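Local coordinates for Tlr1174 protein (Synechococcus elongatus, PDB 2OZT) that converts 2-succinyl-6-hydroxy-2,4-cyclohexadiene-1-carboxylate to 2-succinylbenzoate by loss of water, a step towards phylloquinone that depends on a divalent metal ion, at residues Ala282-Leu287 with Leu296-Asp301; Leu268-Ala273 with Glu288-Cys293; Trp137-Gly140 with Glu146-Ala149; Arg179-Leu184 with Thr216-Asp221. All blocks are in the same frame, centred on the assembly; numbering follows the deposited sequence.

Contact 1 of 4, residues Ala282-Leu287 with Leu296-Asp301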
loop_
_atom_site.group_PDB
_atom_site.type_symbol
_atom_site.label_atom_id
_atom_site.label_comp_id
_atom_site.label_asym_id
_atom_site.label_seq_id
_atom_site.Cartn_x
_atom_site.Cartn_y
_atom_site.Cartn_z
ATOM N N ALA A 282 0.407 12.046 -5.306
ATOM C CA ALA A 282 1.800 12.116 -4.928
ATOM C C ALA A 282 2.534 10.797 -5.179
ATOM O O ALA A 282 3.695 10.788 -5.604
ATOM C CB ALA A 282 1.931 12.484 -3.466
ATOM N N ILE A 283 1.873 9.674 -4.875
ATOM C CA ILE A 283 2.498 8.389 -5.099
ATOM C C ILE A 283 2.668 8.122 -6.600
ATOM O O ILE A 283 3.733 7.670 -7.025
ATOM C CB ILE A 283 1.668 7.263 -4.422
ATOM C CG1 ILE A 283 1.730 7.422 -2.903
ATOM C CG2 ILE A 283 2.235 5.892 -4.812
ATOM C CD1 ILE A 283 0.667 6.515 -2.143
ATOM N N PHE A 284 1.611 8.355 -7.381
ATOM C CA PHE A 284 1.770 8.208 -8.836
ATOM C C PHE A 284 2.905 9.102 -9.384
ATOM O O PHE A 284 3.599 8.679 -10.324
ATOM C CB PHE A 284 0.458 8.417 -9.590
ATOM C CG PHE A 284 -0.407 7.172 -9.621
ATOM C CD1 PHE A 284 -0.912 6.624 -8.440
ATOM C CD2 PHE A 284 -0.721 6.573 -10.833
ATOM C CE1 PHE A 284 -1.708 5.464 -8.480
ATOM C CE2 PHE A 284 -1.511 5.460 -10.889
ATOM C CZ PHE A 284 -2.021 4.885 -9.725
ATOM N N HIS A 285 3.105 10.306 -8.835
ATOM C CA HIS A 285 4.252 11.109 -9.263
ATOM C C HIS A 285 5.555 10.372 -8.939
ATOM O O HIS A 285 6.494 10.350 -9.746
ATOM C CB HIS A 285 4.189 12.457 -8.519
ATOM C CG HIS A 285 5.448 13.277 -8.599
ATOM N ND1 HIS A 285 5.931 13.785 -9.785
ATOM C CD2 HIS A 285 6.327 13.660 -7.642
ATOM C CE1 HIS A 285 7.055 14.443 -9.559
ATOM N NE2 HIS A 285 7.314 14.393 -8.266
ATOM N N LEU A 286 5.664 9.846 -7.719
ATOM C CA LEU A 286 6.871 9.117 -7.356
ATOM C C LEU A 286 7.109 7.885 -8.271
ATOM O O LEU A 286 8.245 7.532 -8.567
ATOM C CB LEU A 286 6.775 8.644 -5.898
ATOM C CG LEU A 286 6.898 9.809 -4.881
ATOM C CD1 LEU A 286 6.347 9.405 -3.526
ATOM C CD2 LEU A 286 8.376 10.194 -4.758
ATOM N N LEU A 287 6.026 7.236 -8.698
ATOM C CA LEU A 287 6.157 6.107 -9.608
ATOM C C LEU A 287 6.757 6.479 -10.959
ATOM O O LEU A 287 7.233 5.603 -11.676
ATOM C CB LEU A 287 4.797 5.436 -9.799
ATOM C CG LEU A 287 4.180 4.772 -8.515
ATOM C CD1 LEU A 287 2.823 4.169 -8.786
ATOM C CD2 LEU A 287 5.128 3.721 -7.943
ATOM N N LEU A 296 -0.223 -2.543 -9.563
ATOM C CA LEU A 296 -0.336 -1.813 -8.305
ATOM C C LEU A 296 -1.509 -2.249 -7.465
ATOM O O LEU A 296 -2.608 -2.552 -8.010
ATOM C CB LEU A 296 -0.558 -0.298 -8.561
ATOM C CG LEU A 296 0.430 0.437 -9.463
ATOM C CD1 LEU A 296 0.030 1.910 -9.571
ATOM C CD2 LEU A 296 1.880 0.286 -8.906
ATOM N N GLY A 297 -1.316 -2.244 -6.149
ATOM C CA GLY A 297 -2.421 -2.621 -5.252
ATOM C C GLY A 297 -3.310 -1.423 -4.970
ATOM O O GLY A 297 -3.548 -1.084 -3.796
ATOM N N PHE A 298 -3.823 -0.807 -6.039
ATOM C CA PHE A 298 -4.664 0.381 -5.911
ATOM C C PHE A 298 -6.072 0.147 -6.424
ATOM O O PHE A 298 -6.811 1.135 -6.664
ATOM C CB PHE A 298 -4.009 1.580 -6.608
ATOM C CG PHE A 298 -2.954 2.273 -5.755
ATOM C CD1 PHE A 298 -3.284 3.410 -5.010
ATOM C CD2 PHE A 298 -1.646 1.785 -5.663
ATOM C CE1 PHE A 298 -2.316 4.038 -4.209
ATOM C CE2 PHE A 298 -0.692 2.422 -4.880
ATOM C CZ PHE A 298 -1.031 3.551 -4.157
ATOM N N GLY A 299 -6.459 -1.132 -6.479
ATOM C CA GLY A 299 -7.815 -1.536 -6.961
ATOM C C GLY A 299 -8.842 -1.456 -5.858
ATOM O O GLY A 299 -9.593 -2.405 -5.637
ATOM N N VAL A 300 -8.875 -0.308 -5.173
ATOM C CA VAL A 300 -9.580 -0.184 -3.901
ATOM C C VAL A 300 -10.761 0.791 -3.989
ATOM O O VAL A 300 -11.252 1.231 -2.962
ATOM C CB VAL A 300 -8.621 0.291 -2.767
ATOM C CG1 VAL A 300 -7.502 -0.762 -2.506
ATOM C CG2 VAL A 300 -8.008 1.675 -3.118
ATOM N N ASP A 301 -11.192 1.118 -5.204
ATOM C CA ASP A 301 -12.300 2.072 -5.412
ATOM C C ASP A 301 -13.598 1.722 -4.744
ATOM O O ASP A 301 -14.384 2.619 -4.473
ATOM C CB ASP A 301 -12.602 2.255 -6.895
ATOM C CG ASP A 301 -11.574 3.094 -7.590
ATOM O OD1 ASP A 301 -10.701 3.668 -6.923
ATOM O OD2 ASP A 301 -11.647 3.172 -8.824
#
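F284 and F298 form a T-shaped pair in which the edge of the helical phenylalanine points at the face of the loop phenylalanine. CE1 of F284 lies above the centre of the F298 ring, the planes are turned 80° against each other, and the ring centroids are 5.7 Å apart. The F298 ring is also met at its rim, where CD1 of I283 lies in the ring plane, 4.0 Å from CZ of F298. F298 is therefore fitted between a ring edge over one face and an aliphatic branch at its tip.

A second group gathers around L296. Its CD1 approaches the end of the F284 ring at an oblique angle, 3.6 Å from CZ of F284, and the same methyl meets L287 tip to tip, with L296 CD1 and L287 CD1 3.7 Å apart. The L296 side chain is extended, with CD1 anti along the chain (chi2 180°), which carries this one methyl out to two residues that lie nearly one helical turn apart. No hydrogen bond crosses the contact; the interface is wholly apolar and buried.

The loop that presents these groups is folded tightly, with inverse gamma turns centred on G297 and G299. Backbone bonds fix its start: L296 pairs with P109 and C111, while G297 pairs with F270 and S272. F270 of strand 268-270 also packs on L287 and L296, T246 of helix 246-249 touches I283, and L308 touches F284, so helix 277-290 covers strand 268-270 and the chain at L296-F298, which runs beside it.

Contact 2 of 4, residues Leu268-Ala273 with Glu288-Cys293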
loop_
_atom_site.group_PDB
_atom_site.type_symbol
_atom_site.label_atom_id
_atom_site.label_comp_id
_atom_site.label_asym_id
_atom_site.label_seq_id
_atom_site.Cartn_x
_atom_site.Cartn_y
_atom_site.Cartn_z
ATOM N N LEU A 268 9.467 -5.281 -5.396
ATOM C CA LEU A 268 8.462 -4.331 -4.844
ATOM C C LEU A 268 7.112 -4.411 -5.547
ATOM O O LEU A 268 7.030 -4.497 -6.782
ATOM C CB LEU A 268 8.962 -2.878 -4.957
ATOM C CG LEU A 268 10.309 -2.610 -4.297
ATOM C CD1 LEU A 268 10.547 -1.121 -4.322
ATOM C CD2 LEU A 268 10.393 -3.148 -2.855
ATOM N N VAL A 269 6.073 -4.281 -4.724
ATOM C CA VAL A 269 4.709 -4.079 -5.217
ATOM C C VAL A 269 4.167 -2.876 -4.443
ATOM O O VAL A 269 4.181 -2.865 -3.214
ATOM C CB VAL A 269 3.831 -5.317 -4.924
ATOM C CG1 VAL A 269 2.366 -5.032 -5.293
ATOM C CG2 VAL A 269 4.346 -6.507 -5.760
ATOM N N PHE A 270 3.731 -1.844 -5.169
ATOM C CA PHE A 270 3.214 -0.683 -4.485
ATOM C C PHE A 270 1.705 -0.745 -4.309
ATOM O O PHE A 270 0.994 -1.016 -5.261
ATOM C CB PHE A 270 3.571 0.562 -5.317
ATOM C CG PHE A 270 5.045 0.848 -5.374
ATOM C CD1 PHE A 270 5.617 1.661 -4.424
ATOM C CD2 PHE A 270 5.840 0.345 -6.399
ATOM C CE1 PHE A 270 7.016 1.925 -4.441
ATOM C CE2 PHE A 270 7.220 0.571 -6.426
ATOM C CZ PHE A 270 7.782 1.404 -5.466
ATOM N N SER A 271 1.244 -0.484 -3.082
ATOM C CA SER A 271 -0.171 -0.619 -2.765
ATOM C C SER A 271 -0.753 0.499 -1.974
ATOM O O SER A 271 -0.035 1.389 -1.460
ATOM C CB SER A 271 -0.403 -1.947 -2.033
ATOM O OG SER A 271 -0.022 -1.849 -0.695
ATOM N N SER A 272 -2.085 0.490 -1.955
ATOM C CA SER A 272 -2.855 1.543 -1.292
ATOM C C SER A 272 -3.107 1.307 0.178
ATOM O O SER A 272 -3.335 0.181 0.617
ATOM C CB SER A 272 -4.211 1.683 -1.981
ATOM O OG SER A 272 -5.003 2.675 -1.327
ATOM N N ALA A 273 -3.064 2.366 0.968
ATOM C CA ALA A 273 -3.462 2.338 2.378
ATOM C C ALA A 273 -4.815 3.059 2.520
ATOM O O ALA A 273 -5.076 3.686 3.559
ATOM C CB ALA A 273 -2.427 3.080 3.206
ATOM N N GLU A 288 6.733 7.766 -11.330
ATOM C CA GLU A 288 7.417 8.166 -12.584
ATOM C C GLU A 288 8.933 7.964 -12.427
ATOM O O GLU A 288 9.620 7.739 -13.428
ATOM C CB GLU A 288 7.144 9.623 -12.935
ATOM C CG GLU A 288 5.701 9.955 -13.347
ATOM C CD GLU A 288 5.375 9.357 -14.697
ATOM O OE1 GLU A 288 6.046 9.721 -15.694
ATOM O OE2 GLU A 288 4.477 8.504 -14.774
ATOM N N THR A 289 9.431 8.074 -11.204
ATOM C CA THR A 289 10.841 7.756 -10.917
ATOM C C THR A 289 11.052 6.245 -10.710
ATOM O O THR A 289 11.909 5.652 -11.365
ATOM C CB THR A 289 11.352 8.575 -9.752
ATOM O OG1 THR A 289 11.367 9.982 -10.131
ATOM C CG2 THR A 289 12.777 8.115 -9.334
ATOM N N TRP A 290 10.271 5.620 -9.815
ATOM C CA TRP A 290 10.512 4.231 -9.478
ATOM C C TRP A 290 10.111 3.234 -10.567
ATOM O O TRP A 290 10.693 2.147 -10.627
ATOM C CB TRP A 290 9.787 3.874 -8.165
ATOM C CG TRP A 290 10.348 4.628 -6.970
ATOM C CD1 TRP A 290 11.663 4.938 -6.729
ATOM C CD2 TRP A 290 9.606 5.107 -5.829
ATOM N NE1 TRP A 290 11.777 5.589 -5.504
ATOM C CE2 TRP A 290 10.526 5.684 -4.940
ATOM C CE3 TRP A 290 8.255 5.051 -5.458
ATOM C CZ2 TRP A 290 10.134 6.252 -3.719
ATOM C CZ3 TRP A 290 7.870 5.582 -4.224
ATOM C CH2 TRP A 290 8.813 6.211 -3.385
ATOM N N GLN A 291 9.159 3.601 -11.423
ATOM C CA GLN A 291 8.763 2.788 -12.592
ATOM C C GLN A 291 8.415 1.343 -12.258
ATOM O O GLN A 291 9.177 0.408 -12.535
ATOM C CB GLN A 291 9.857 2.821 -13.659
ATOM C CG GLN A 291 10.094 4.256 -14.122
ATOM C CD GLN A 291 9.423 4.575 -15.401
ATOM O OE1 GLN A 291 9.345 3.741 -16.295
ATOM N NE2 GLN A 291 8.907 5.801 -15.513
ATOM N N PRO A 292 7.257 1.163 -11.634
ATOM C CA PRO A 292 6.905 -0.156 -11.097
ATOM C C PRO A 292 6.816 -1.235 -12.183
ATOM O O PRO A 292 6.436 -0.959 -13.323
ATOM C CB PRO A 292 5.521 0.087 -10.439
ATOM C CG PRO A 292 4.989 1.323 -11.124
ATOM C CD PRO A 292 6.215 2.162 -11.419
ATOM N N CYS A 293 7.131 -2.466 -11.792
ATOM C CA CYS A 293 7.091 -3.596 -12.711
ATOM C C CYS A 293 6.080 -4.661 -12.338
ATOM O O CYS A 293 6.079 -5.775 -12.895
ATOM C CB CYS A 293 8.476 -4.256 -12.817
ATOM S SG CYS A 293 9.088 -4.905 -11.290
HETATM O O HOH W 1 6.940 -2.639 -8.716
#
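L268 and C293 are joined through a water molecule that gives a hydrogen to O of L268 at 2.7 Å and accepts one from N of C293 at 3.1 Å. This bridge ties the start of strand 268-270 to the turn that follows helix 277-290, where no direct hydrogen bond is made.

The apolar part of the contact centres on F270, which points at the helix end. Its ring and the six-membered ring of W290 are almost parallel, with planes 8° apart, yet they are slid so far past each other that they barely overlap, and their centroids are 5.4 Å apart. The closest atoms are CE1 of F270 and CE3 of W290, 3.5 Å apart. P292 meets a different corner of the phenyl group, where CB of P292 is 4.1 Å from CD2 of F270. With CG anti to the carbonyl carbon (chi1 -67°), the F270 ring reaches both partners, and L255 and T246 pack on it as well as on W290. The indole NH is engaged away from the phenylalanine, in a hydrogen bond to OG of S256 on helix 252-260.

Beyond W290 the helix breaks off at Q291, whose phi is positive. The Q291 side chain folds back over the end, and its NE2 donates to O of E288 at 2.9 Å, from above the carbonyl plane. Strand 268-270, followed by helix 277-290 packed on its outward residue, is the last complete beta-alpha unit of the modified TIM barrel, (beta/alpha)7-beta, of the enolase superfamily.

Contact 3 of 4, residues Trp137-Gly140 with Glu146-Ala149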
loop_
_atom_site.group_PDB
_atom_site.type_symbol
_atom_site.label_atom_id
_atom_site.label_comp_id
_atom_site.label_asym_id
_atom_site.label_seq_id
_atom_site.Cartn_x
_atom_site.Cartn_y
_atom_site.Cartn_z
ATOM N N TRP A 137 -6.585 -12.673 -4.572
ATOM C CA TRP A 137 -7.735 -13.349 -3.968
ATOM C C TRP A 137 -7.459 -13.584 -2.488
ATOM O O TRP A 137 -6.356 -14.001 -2.114
ATOM C CB TRP A 137 -7.932 -14.703 -4.670
ATOM C CG TRP A 137 -9.088 -15.549 -4.135
ATOM C CD1 TRP A 137 -10.332 -15.107 -3.783
ATOM C CD2 TRP A 137 -9.074 -16.958 -3.923
ATOM N NE1 TRP A 137 -11.098 -16.175 -3.337
ATOM C CE2 TRP A 137 -10.342 -17.312 -3.405
ATOM C CE3 TRP A 137 -8.106 -17.963 -4.104
ATOM C CZ2 TRP A 137 -10.689 -18.644 -3.083
ATOM C CZ3 TRP A 137 -8.452 -19.294 -3.758
ATOM C CH2 TRP A 137 -9.739 -19.611 -3.256
ATOM N N LYS A 138 -8.455 -13.302 -1.661
ATOM C CA LYS A 138 -8.363 -13.485 -0.215
ATOM C C LYS A 138 -8.524 -14.941 0.137
ATOM O O LYS A 138 -9.499 -15.584 -0.283
ATOM C CB LYS A 138 -9.468 -12.651 0.454
ATOM C CG LYS A 138 -9.338 -12.510 1.950
ATOM C CD LYS A 138 -10.465 -11.644 2.502
ATOM C CE LYS A 138 -10.187 -11.251 3.938
ATOM N NZ LYS A 138 -11.294 -10.341 4.397
ATOM N N VAL A 139 -7.532 -15.449 0.881
ATOM C CA VAL A 139 -7.558 -16.825 1.400
ATOM C C VAL A 139 -7.405 -16.816 2.922
ATOM O O VAL A 139 -7.216 -15.773 3.568
ATOM C CB VAL A 139 -6.512 -17.731 0.729
ATOM C CG1 VAL A 139 -6.775 -17.855 -0.755
ATOM C CG2 VAL A 139 -5.101 -17.135 0.921
ATOM N N GLY A 140 -7.537 -18.008 3.506
ATOM C CA GLY A 140 -7.569 -18.107 4.975
ATOM C C GLY A 140 -8.914 -17.787 5.590
ATOM O O GLY A 140 -8.985 -17.545 6.813
ATOM N N GLU A 146 -11.398 -26.381 0.992
ATOM C CA GLU A 146 -12.415 -25.684 0.198
ATOM C C GLU A 146 -11.762 -24.632 -0.712
ATOM O O GLU A 146 -12.087 -24.534 -1.896
ATOM C CB GLU A 146 -13.427 -25.004 1.092
ATOM C CG GLU A 146 -14.416 -25.964 1.757
ATOM C CD GLU A 146 -15.237 -25.235 2.788
ATOM O OE1 GLU A 146 -14.730 -24.995 3.903
ATOM O OE2 GLU A 146 -16.386 -24.865 2.472
ATOM N N GLU A 147 -10.824 -23.887 -0.140
ATOM C CA GLU A 147 -10.116 -22.874 -0.939
ATOM C C GLU A 147 -9.256 -23.503 -2.020
ATOM O O GLU A 147 -9.143 -22.970 -3.116
ATOM C CB GLU A 147 -9.323 -21.919 -0.025
ATOM C CG GLU A 147 -10.275 -21.040 0.766
ATOM C CD GLU A 147 -9.596 -20.073 1.732
ATOM O OE1 GLU A 147 -8.386 -20.276 1.990
ATOM O OE2 GLU A 147 -10.307 -19.179 2.246
ATOM N N GLN A 148 -8.654 -24.670 -1.743
ATOM C CA GLN A 148 -7.855 -25.332 -2.734
ATOM C C GLN A 148 -8.705 -25.821 -3.912
ATOM O O GLN A 148 -8.289 -25.770 -5.045
ATOM C CB GLN A 148 -7.024 -26.457 -2.097
ATOM C CG GLN A 148 -5.847 -25.882 -1.331
ATOM C CD GLN A 148 -5.288 -26.791 -0.243
ATOM O OE1 GLN A 148 -5.671 -27.950 -0.125
ATOM N NE2 GLN A 148 -4.359 -26.253 0.557
ATOM N N ALA A 149 -9.917 -26.283 -3.622
ATOM C CA ALA A 149 -10.829 -26.681 -4.695
ATOM C C ALA A 149 -11.271 -25.527 -5.573
ATOM O O ALA A 149 -11.265 -25.641 -6.806
ATOM C CB ALA A 149 -12.020 -27.437 -4.128
HETATM O O HOH W 2 -11.325 -17.509 0.323
#
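W137, next to last in strand 134-138, turns its indole toward helix 144-157 and sets the rim of the six-membered ring against the helix backbone. The carbonyl O of E147 lies in the ring plane, 3.4 Å from CH2 of W137. The ring is swung out to this place because CG stands anti to the backbone N (chi1 179°). K138, the predicted proton donor, leaves the backbone away from the helix, its side chain about 5 Å from that of the metal ligand D167, but its carbonyl O accepts a hydrogen from a water at 2.7 Å that also donates to OE2 of E147. V139 lays CG1 over one face of the W137 indole, near its rim, and brings CB to 3.4 Å from OE1 of E147. At G140, whose phi is positive, the backbone N donates to the syn lone pair of E147 OE1, at 2.9 Å and nearly straight (160°).

The other carboxylate oxygen, OE2, accepts from the backbone N of V141 and of M142, besides the water. Without this carboxylate, as with an alanine here, the amides of G140, V141 and M142 would probably lose their common acceptor and the loop after strand 134-138 would be less firmly held. Gripped by three backbone N-H groups and a water, the buried E147 carboxylate is likely to be stabilised in its charged form, clasping the strand-to-helix turn just beyond K138.

Contact 4 of 4, residues Arg179-Leu184 with Thr216-Asp221. With NA (sodium ion), chain D.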
loop_
_atom_site.group_PDB
_atom_site.type_symbol
_atom_site.label_atom_id
_atom_site.label_comp_id
_atom_site.label_asym_id
_atom_site.label_seq_id
_atom_site.Cartn_x
_atom_site.Cartn_y
_atom_site.Cartn_z
ATOM N N ARG A 179 1.196 -26.812 5.001
ATOM C CA ARG A 179 0.362 -27.696 4.160
ATOM C C ARG A 179 -0.023 -26.988 2.848
ATOM O O ARG A 179 0.020 -27.585 1.768
ATOM C CB ARG A 179 -0.872 -28.156 4.919
ATOM C CG ARG A 179 -0.530 -29.182 6.018
ATOM C CD ARG A 179 -1.745 -30.050 6.424
ATOM N NE ARG A 179 -2.930 -29.219 6.692
ATOM C CZ ARG A 179 -3.110 -28.491 7.795
ATOM N NH1 ARG A 179 -2.203 -28.493 8.762
ATOM N NH2 ARG A 179 -4.213 -27.753 7.932
ATOM N N TRP A 180 -0.339 -25.681 2.932
ATOM C CA TRP A 180 -0.633 -24.894 1.738
ATOM C C TRP A 180 0.533 -24.797 0.772
ATOM O O TRP A 180 0.374 -24.961 -0.442
ATOM C CB TRP A 180 -1.031 -23.481 2.153
ATOM C CG TRP A 180 -2.510 -23.192 2.084
ATOM C CD1 TRP A 180 -3.365 -23.058 3.129
ATOM C CD2 TRP A 180 -3.264 -22.931 0.901
ATOM N NE1 TRP A 180 -4.637 -22.727 2.667
ATOM C CE2 TRP A 180 -4.589 -22.644 1.301
ATOM C CE3 TRP A 180 -2.938 -22.880 -0.456
ATOM C CZ2 TRP A 180 -5.610 -22.326 0.358
ATOM C CZ3 TRP A 180 -3.953 -22.601 -1.381
ATOM C CH2 TRP A 180 -5.249 -22.291 -0.963
ATOM N N PHE A 181 1.735 -24.575 1.297
ATOM C CA PHE A 181 2.869 -24.494 0.405
ATOM C C PHE A 181 3.190 -25.828 -0.256
ATOM O O PHE A 181 3.634 -25.849 -1.387
ATOM C CB PHE A 181 4.084 -23.866 1.097
ATOM C CG PHE A 181 3.950 -22.366 1.239
ATOM C CD1 PHE A 181 3.969 -21.569 0.103
ATOM C CD2 PHE A 181 3.788 -21.776 2.477
ATOM C CE1 PHE A 181 3.803 -20.182 0.210
ATOM C CE2 PHE A 181 3.627 -20.408 2.594
ATOM C CZ PHE A 181 3.619 -19.616 1.455
ATOM N N ALA A 182 2.915 -26.911 0.458
ATOM C CA ALA A 182 3.148 -28.270 -0.114
ATOM C C ALA A 182 2.120 -28.508 -1.220
ATOM O O ALA A 182 2.470 -29.009 -2.306
ATOM C CB ALA A 182 3.055 -29.315 0.951
ATOM N N TRP A 183 0.866 -28.112 -0.983
ATOM C CA TRP A 183 -0.171 -28.203 -2.019
ATOM C C TRP A 183 0.193 -27.375 -3.239
ATOM O O TRP A 183 0.038 -27.814 -4.388
ATOM C CB TRP A 183 -1.523 -27.727 -1.486
ATOM C CG TRP A 183 -2.681 -27.987 -2.437
ATOM C CD1 TRP A 183 -3.506 -29.071 -2.423
ATOM C CD2 TRP A 183 -3.150 -27.137 -3.488
ATOM N NE1 TRP A 183 -4.466 -28.950 -3.399
ATOM C CE2 TRP A 183 -4.263 -27.783 -4.083
ATOM C CE3 TRP A 183 -2.743 -25.902 -3.995
ATOM C CZ2 TRP A 183 -4.955 -27.244 -5.164
ATOM C CZ3 TRP A 183 -3.450 -25.349 -5.078
ATOM C CH2 TRP A 183 -4.550 -26.022 -5.644
ATOM N N LEU A 184 0.695 -26.162 -3.007
ATOM C CA LEU A 184 1.028 -25.283 -4.123
ATOM C C LEU A 184 2.193 -25.834 -4.948
ATOM O O LEU A 184 2.246 -25.655 -6.163
ATOM C CB LEU A 184 1.328 -23.854 -3.632
ATOM C CG LEU A 184 0.105 -23.035 -3.217
ATOM C CD1 LEU A 184 0.533 -21.819 -2.399
ATOM C CD2 LEU A 184 -0.729 -22.547 -4.426
ATOM N N THR A 216 7.092 -21.552 -3.784
ATOM C CA THR A 216 6.232 -20.429 -4.186
ATOM C C THR A 216 6.721 -19.173 -3.471
ATOM O O THR A 216 7.002 -19.230 -2.285
ATOM C CB THR A 216 4.771 -20.691 -3.745
ATOM O OG1 THR A 216 4.314 -21.927 -4.334
ATOM C CG2 THR A 216 3.837 -19.569 -4.181
ATOM N N ALA A 217 6.798 -18.058 -4.204
ATOM C CA ALA A 217 7.232 -16.803 -3.613
ATOM C C ALA A 217 6.288 -16.305 -2.527
ATOM O O ALA A 217 5.089 -16.525 -2.581
ATOM C CB ALA A 217 7.411 -15.696 -4.681
ATOM N N ILE A 218 6.844 -15.600 -1.568
ATOM C CA ILE A 218 6.057 -15.033 -0.472
ATOM C C ILE A 218 6.252 -13.516 -0.476
ATOM O O ILE A 218 7.357 -13.025 -0.760
ATOM C CB ILE A 218 6.484 -15.641 0.892
ATOM C CG1 ILE A 218 6.317 -17.161 0.828
ATOM C CG2 ILE A 218 5.668 -15.062 2.037
ATOM C CD1 ILE A 218 6.686 -17.855 2.149
ATOM N N ALA A 219 5.178 -12.793 -0.189
ATOM C CA ALA A 219 5.244 -11.336 -0.056
ATOM C C ALA A 219 4.926 -10.917 1.361
ATOM O O ALA A 219 3.995 -11.411 1.984
ATOM C CB ALA A 219 4.228 -10.711 -0.986
ATOM N N LEU A 220 5.641 -9.919 1.868
ATOM C CA LEU A 220 5.304 -9.313 3.156
ATOM C C LEU A 220 4.439 -8.089 2.960
ATOM O O LEU A 220 4.647 -7.327 2.007
ATOM C CB LEU A 220 6.589 -8.845 3.862
ATOM C CG LEU A 220 7.540 -10.002 4.180
ATOM C CD1 LEU A 220 8.821 -9.393 4.685
ATOM C CD2 LEU A 220 6.979 -11.001 5.199
ATOM N N ASP A 221 3.466 -7.925 3.853
ATOM C CA ASP A 221 2.521 -6.793 3.735
ATOM C C ASP A 221 2.356 -6.217 5.130
ATOM O O ASP A 221 2.959 -5.190 5.437
ATOM C CB ASP A 221 1.207 -7.285 3.106
ATOM C CG ASP A 221 0.170 -6.197 2.939
ATOM O OD1 ASP A 221 0.512 -4.984 2.880
ATOM O OD2 ASP A 221 -1.039 -6.532 2.851
HETATM NA NA NA D . -1.617 -9.164 3.345
HETATM O O HOH W 3 5.139 -24.001 -2.730
#
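F181 reaches from helix 174-187 to T216 and to I218 of strand 218-220, the fifth parallel strand of the barrel, and its ring meets them one after the other. CB leaves the helix toward the strand, with CG anti to the carbonyl carbon (chi1 -76°). Next along one side, CD1 lies 4.0 Å from CB of T216, which sits at the ring edge near its plane. CE1 is shared between that carbon and CG1 of I218. At the tip, CZ comes to 3.6 Å from CD1 of I218, and CE2, on the far side, touches the same methyl; the isoleucine approaches the ring obliquely.

This is the packing of a TIM-barrel layer, an outer helix laid against the parallel strands: the F181 ring also rests on V195 of strand 192-196 and on V214 in the loop before T216. Replacing F181 by an alanine would remove the whole ring and would probably leave CG1 and CD1 of I218 without their partner from the helix and open a gap beside T216.

Near the helix backbone the contact becomes polar. A water in the plane of the F181 ring, at its edge, donates to O of F181 at 2.7 Å and is hydrogen-bonded to OG1 of T216, also at 2.7 Å. The same hydroxyl lies 3.6 Å from CB of L184. Just past the other end of the strand, D221 binds the sodium ion through OD2 at 2.7 Å, with D167 and E222 as further ligands, while its OD1 forms a salt bridge with K245.

Along the chain contact 3 comes first, contact 4 follows, and contacts 1 and 2 come last, their segments interleaved. Contacts 2, 3 and 4 all reach the barrel's parallel sheet. Contacts 1 and 2 share helix 277-290 and lie about 7 Å apart between centres, touching where G297 probably hydrogen-bonds to F270 and S272. Contacts 3 and 4, about 12 Å apart between centres, meet where Q148 packs on W180 and W183 and E147 on W180. The two pairs lie 22 to 26 Å apart between centres. K138, the predicted proton donor, and metal ligand D221 belong to contacts 3 and 4, while contacts 1 and 2 lie near K245, so all four link outer helices to the metal-site region.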